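Long-range contacts in member of s1p family of ribosomal proteins (Pyrococcus furiosus, PDB 5YH1), which probably acts as a nucleic-acid-binding exonuclease of the DHH family, its DHH domain holding a manganese ion: residues A20-V25 and K40-A45; V25-K30 and A207-P212. One frame throughout, in Å; residues are numbered along the deposited sequence.

Interaction 1: A20-V25 and K40-A45; sequences AQPSDV and KIMKAA
Pro22 lies against Met42 and Ala45 in a helix-loop-helix connection at the N-terminal end of this DHH-domain construct, where the loop leaving helix 2-20 runs past one face of the next helix, 32-53. No hydrogen bond joins the segments; the contact is van der Waals packing, apolar groups against each other and against backbone carbonyls, and makes up a small surface patch. Its tight part centres on the proline. Already rigid and without an N-H to satisfy, Pro22 points its CB toward the helix, and its CG comes within 3.5 Å of Met42 O. One turn further along, the small Ala45 suits a position close to the loop: its CB meets Pro22 CB at 4.3 Å.

Met42, present as selenomethionine, supplies a long unbranched arm that can follow an irregular backbone. Its CG is anti to the carbonyl carbon (chi1 -73°) and SE continues the extended chain, but a bend at chi3 (84°) turns CE in toward the backbone of Pro22 and Ser23, with Pro22 CG 4.0 Å from Met42 CE. Tyr209 of helix 199-210 also packs on Met42 and Ala45.

The solvent side is looser and polar. Ser23, exposed, has its CB pointing away from the helix, where a small polar side chain can meet solvent, and a glycerol molecule, probably from the crystallisation liquor, binds Asp24 N. Asp24 touches Met42 lightly through its CB, while its carboxylate is held elsewhere: OD1 forms a salt bridge with Lys38, one turn earlier on the same helix as Met42, and accepts a hydrogen bond from Gly26 N, an Asx turn. Met42 CE ends up beside the loop's backbone polar atoms, 3.4 Å from Pro22 O and 4.0 Å from both Ser23 O and Asp24 N.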
loop_
_atom_site.group_PDB
_atom_site.type_symbol
_atom_site.label_atom_id
_atom_site.label_comp_id
_atom_site.label_asym_id
_atom_site.label_seq_id
_atom_site.Cartn_x
_atom_site.Cartn_y
_atom_site.Cartn_z
ATOM N N ALA A 20 15.301 -4.932 37.837
ATOM C CA ALA A 20 14.084 -4.603 37.096
ATOM C C ALA A 20 12.953 -4.117 37.994
ATOM O O ALA A 20 12.063 -3.418 37.523
ATOM C CB ALA A 20 13.616 -5.801 36.285
ATOM N N GLN A 21 12.970 -4.506 39.270
ATOM C CA GLN A 21 11.941 -4.078 40.219
ATOM C C GLN A 21 11.811 -2.573 40.157
ATOM O O GLN A 21 12.795 -1.875 40.335
ATOM C CB GLN A 21 12.310 -4.460 41.657
ATOM C CG GLN A 21 12.176 -5.935 41.975
ATOM C CD GLN A 21 10.751 -6.431 41.875
ATOM O OE1 GLN A 21 9.799 -5.679 42.089
ATOM N NE2 GLN A 21 10.595 -7.704 41.547
ATOM N N PRO A 22 10.605 -2.068 39.885
ATOM C CA PRO A 22 10.423 -0.616 39.910
ATOM C C PRO A 22 10.244 -0.078 41.337
ATOM O O PRO A 22 9.764 -0.799 42.211
ATOM C CB PRO A 22 9.135 -0.423 39.114
ATOM C CG PRO A 22 8.354 -1.662 39.397
ATOM C CD PRO A 22 9.356 -2.777 39.552
ATOM N N SER A 23 10.627 1.178 41.550
ATOM C CA SER A 23 10.313 1.883 42.787
ATOM C C SER A 23 8.828 2.197 42.836
ATOM O O SER A 23 8.180 2.362 41.801
ATOM C CB SER A 23 11.067 3.205 42.861
ATOM O OG SER A 23 12.441 3.004 42.653
ATOM N N ASP A 24 8.294 2.301 44.044
ATOM C CA ASP A 24 6.928 2.754 44.221
ATOM C C ASP A 24 6.928 4.277 44.180
ATOM O O ASP A 24 7.124 4.921 45.201
ATOM C CB ASP A 24 6.352 2.239 45.537
ATOM C CG ASP A 24 4.900 2.606 45.711
ATOM O OD1 ASP A 24 4.396 3.470 44.950
ATOM O OD2 ASP A 24 4.256 2.031 46.607
ATOM N N VAL A 25 6.716 4.841 42.990
ATOM C CA VAL A 25 6.710 6.297 42.798
ATOM C C VAL A 25 5.315 6.921 42.906
ATOM O O VAL A 25 5.131 8.092 42.591
ATOM C CB VAL A 25 7.326 6.686 41.434
ATOM C CG1 VAL A 25 8.792 6.301 41.398
ATOM C CG2 VAL A 25 6.574 6.037 40.276
ATOM N N LYS A 40 -0.540 -4.429 39.058
ATOM C CA LYS A 40 -0.390 -4.717 37.628
ATOM C C LYS A 40 0.422 -3.649 36.907
ATOM O O LYS A 40 1.200 -3.954 36.014
ATOM C CB LYS A 40 -1.751 -4.905 36.979
ATOM C CG LYS A 40 -2.565 -5.978 37.685
ATOM C CD LYS A 40 -3.531 -6.690 36.761
ATOM C CE LYS A 40 -4.926 -6.790 37.362
ATOM N NZ LYS A 40 -5.858 -7.480 36.420
ATOM N N ILE A 41 0.262 -2.397 37.317
ATOM C CA ILE A 41 1.101 -1.321 36.808
ATOM C C ILE A 41 2.583 -1.592 37.089
ATOM O O ILE A 41 3.433 -1.417 36.203
ATOM C CB ILE A 41 0.673 0.044 37.391
ATOM C CG1 ILE A 41 -0.598 0.516 36.672
ATOM C CG2 ILE A 41 1.780 1.071 37.237
ATOM C CD1 ILE A 41 -1.243 1.754 37.266
HETATM N N MSE A 42 2.878 -2.027 38.309
HETATM C CA MSE A 42 4.256 -2.319 38.717
HETATM C C MSE A 42 4.780 -3.556 38.019
HETATM O O MSE A 42 5.947 -3.613 37.667
HETATM C CB MSE A 42 4.374 -2.454 40.239
HETATM C CG MSE A 42 4.264 -1.068 40.876
HETATM SE SE MSE A 42 4.509 -1.096 42.844
HETATM C CE MSE A 42 6.478 -1.046 42.897
ATOM N N LYS A 43 3.929 -4.545 37.809
ATOM C CA LYS A 43 4.306 -5.726 37.031
ATOM C C LYS A 43 4.626 -5.367 35.571
ATOM O O LYS A 43 5.626 -5.830 35.025
ATOM C CB LYS A 43 3.193 -6.766 37.073
ATOM C CG LYS A 43 3.552 -8.082 36.386
ATOM C CD LYS A 43 2.442 -9.096 36.589
ATOM C CE LYS A 43 2.735 -10.425 35.911
ATOM N NZ LYS A 43 1.518 -11.278 35.972
ATOM N N ALA A 44 3.787 -4.536 34.953
ATOM C CA ALA A 44 4.034 -4.078 33.580
ATOM C C ALA A 44 5.396 -3.406 33.474
ATOM O O ALA A 44 6.179 -3.697 32.566
ATOM C CB ALA A 44 2.934 -3.123 33.125
ATOM N N ALA A 45 5.679 -2.518 34.419
ATOM C CA ALA A 45 6.940 -1.788 34.429
ATOM C C ALA A 45 8.119 -2.718 34.692
ATOM O O ALA A 45 9.181 -2.551 34.107
ATOM C CB ALA A 45 6.903 -0.666 35.456
#

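Interaction 2: V25-K30 and A207-P212; sequences VGFLVK and ARYINP
Arg208 and Tyr209, near the C-terminal end of helix 199-210 in the DHH domain, grip the backbone of Val25 and Gly26 in a polar contact between side chains and loop carbonyls. Arginine suits the task because one planar group serves two acceptors: NH2 donates to Val25 O at 2.8 Å and NH1 to Gly26 O at 3.0 Å, the latter nearly straight (174°). Both oxygens lie in the guanidinium plane, although each donor sits above the plane of its carbonyl. A bend at chi3 (54°) turns NE, and with it the guanidinium, aside from the extended chain. Val25 CG2 lies over one guanidinium face, Leu28 N and Phe27 C over the opposite one. Gly26 has a positive phi (64°), which favours glycine.

Tyr209 offers a hydroxyl for a weak hydrogen bond to Gly26 O and a ring face for Val25 CG2, a CH-pi contact 3.7 Å from the centroid. Val25 CG1 meets Pro212 CG. Branched Leu28 covers the aliphatic part of Arg208, its CG 3.6 Å from Arg208 CD. Over one face of the Phe27 ring, toward its rim, lies Tyr209 OH.

Glu205 and Glu215 form salt bridges with Arg208 and probably help balance its charge; Glu205 also accepts a bond from Leu28 N. Tyr209 rests on helix 32-53, Leu28 reaches helix 234-245, and Ile210 and Asn211 pack against helix 66-86.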
loop_
_atom_site.group_PDB
_atom_site.type_symbol
_atom_site.label_atom_id
_atom_site.label_comp_id
_atom_site.label_asym_id
_atom_site.label_seq_id
_atom_site.Cartn_x
_atom_site.Cartn_y
_atom_site.Cartn_z
ATOM N N VAL A 25 6.716 4.841 42.990
ATOM C CA VAL A 25 6.710 6.297 42.798
ATOM C C VAL A 25 5.315 6.921 42.906
ATOM O O VAL A 25 5.131 8.092 42.591
ATOM C CB VAL A 25 7.326 6.686 41.434
ATOM C CG1 VAL A 25 8.792 6.301 41.398
ATOM C CG2 VAL A 25 6.574 6.037 40.276
ATOM N N GLY A 26 4.333 6.148 43.341
ATOM C CA GLY A 26 2.976 6.655 43.455
ATOM C C GLY A 26 2.403 7.046 42.102
ATOM O O GLY A 26 2.755 6.448 41.074
ATOM N N PHE A 27 1.514 8.046 42.118
ATOM C CA PHE A 27 0.829 8.535 40.925
ATOM C C PHE A 27 0.799 10.061 40.879
ATOM O O PHE A 27 1.048 10.721 41.882
ATOM C CB PHE A 27 -0.589 7.996 40.893
ATOM C CG PHE A 27 -0.661 6.504 40.885
ATOM C CD1 PHE A 27 -0.174 5.784 39.806
ATOM C CD2 PHE A 27 -1.212 5.817 41.956
ATOM C CE1 PHE A 27 -0.241 4.400 39.786
ATOM C CE2 PHE A 27 -1.277 4.440 41.949
ATOM C CZ PHE A 27 -0.792 3.725 40.860
ATOM N N LEU A 28 0.490 10.614 39.707
ATOM C CA LEU A 28 0.465 12.067 39.508
ATOM C C LEU A 28 -0.801 12.719 40.053
ATOM O O LEU A 28 -0.843 13.932 40.230
ATOM C CB LEU A 28 0.591 12.401 38.023
ATOM C CG LEU A 28 1.944 12.104 37.393
ATOM C CD1 LEU A 28 1.837 12.168 35.872
ATOM C CD2 LEU A 28 2.993 13.079 37.899
ATOM N N VAL A 29 -1.817 11.901 40.300
ATOM C CA VAL A 29 -3.134 12.351 40.723
ATOM C C VAL A 29 -3.656 11.392 41.790
ATOM O O VAL A 29 -3.116 10.291 41.935
ATOM C CB VAL A 29 -4.126 12.329 39.543
ATOM C CG1 VAL A 29 -3.634 13.223 38.412
ATOM C CG2 VAL A 29 -4.337 10.907 39.035
ATOM N N LYS A 30 -4.714 11.795 42.501
ATOM C CA LYS A 30 -5.416 10.910 43.436
ATOM C C LYS A 30 -6.442 10.089 42.677
ATOM O O LYS A 30 -7.213 10.635 41.886
ATOM C CB LYS A 30 -6.148 11.693 44.543
ATOM C CG LYS A 30 -5.355 12.834 45.174
ATOM C CD LYS A 30 -5.536 12.885 46.693
ATOM C CE LYS A 30 -5.345 14.289 47.262
ATOM N NZ LYS A 30 -6.620 15.062 47.275
ATOM N N ALA A 207 4.886 4.544 32.549
ATOM C CA ALA A 207 6.169 5.117 32.135
ATOM C C ALA A 207 6.973 5.669 33.315
ATOM O O ALA A 207 8.196 5.555 33.343
ATOM C CB ALA A 207 5.964 6.202 31.090
ATOM N N ARG A 208 6.287 6.277 34.276
ATOM C CA ARG A 208 6.943 6.806 35.475
ATOM C C ARG A 208 7.570 5.680 36.310
ATOM O O ARG A 208 8.658 5.852 36.861
ATOM C CB ARG A 208 5.958 7.625 36.324
ATOM C CG ARG A 208 5.524 8.935 35.676
ATOM C CD ARG A 208 4.453 9.666 36.480
ATOM N NE ARG A 208 4.891 9.862 37.864
ATOM C CZ ARG A 208 4.530 9.107 38.904
ATOM N NH1 ARG A 208 3.665 8.109 38.783
ATOM N NH2 ARG A 208 5.040 9.369 40.093
ATOM N N TYR A 209 6.898 4.533 36.394
ATOM C CA TYR A 209 7.478 3.367 37.059
ATOM C C TYR A 209 8.645 2.765 36.273
ATOM O O TYR A 209 9.611 2.284 36.864
ATOM C CB TYR A 209 6.418 2.305 37.333
ATOM C CG TYR A 209 5.508 2.660 38.486
ATOM C CD1 TYR A 209 4.459 3.549 38.315
ATOM C CD2 TYR A 209 5.697 2.112 39.752
ATOM C CE1 TYR A 209 3.612 3.878 39.353
ATOM C CE2 TYR A 209 4.851 2.438 40.801
ATOM C CZ TYR A 209 3.814 3.332 40.594
ATOM O OH TYR A 209 2.963 3.680 41.619
ATOM N N ILE A 210 8.567 2.796 34.943
ATOM C CA ILE A 210 9.666 2.308 34.120
ATOM C C ILE A 210 10.896 3.172 34.335
ATOM O O ILE A 210 11.991 2.648 34.517
ATOM C CB ILE A 210 9.301 2.278 32.615
ATOM C CG1 ILE A 210 8.271 1.182 32.351
ATOM C CG2 ILE A 210 10.539 2.037 31.760
ATOM C CD1 ILE A 210 7.521 1.346 31.050
ATOM N N ASN A 211 10.714 4.491 34.300
ATOM C CA ASN A 211 11.832 5.423 34.379
ATOM C C ASN A 211 11.432 6.731 35.076
ATOM O O ASN A 211 11.052 7.700 34.419
ATOM C CB ASN A 211 12.383 5.703 32.973
ATOM C CG ASN A 211 13.664 6.508 32.995
ATOM O OD1 ASN A 211 14.145 6.901 34.054
ATOM N ND2 ASN A 211 14.222 6.759 31.826
ATOM N N PRO A 212 11.534 6.769 36.416
ATOM C CA PRO A 212 11.110 7.971 37.151
ATOM C C PRO A 212 11.739 9.290 36.684
ATOM O O PRO A 212 11.133 10.332 36.864
ATOM C CB PRO A 212 11.492 7.644 38.603
ATOM C CG PRO A 212 11.420 6.156 38.675
ATOM C CD PRO A 212 11.915 5.676 37.332
#

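How the interactions relate
From the N terminus the chain leaves helix 2-20, runs through residues 20-30 and enters helix 32-53. Interaction 1 closes the short loop back onto that helix, with 14 residues between its segments; interaction 2 joins the same connection to the end of helix 199-210, with 176 residues between, including all five strands of the parallel sheet. The segments alternate along the chain, so the two closures cross; Val25 ends one loop segment and begins the other, making its contacts in interaction 2. Tyr209 brings them together physically: its CD2 lies 3.2 Å from Ser23 O and its CE2 3.6 Å from Met42 CG. Helix 32-53, helix 199-210 and the N-terminal connection thus meet around one tyrosine.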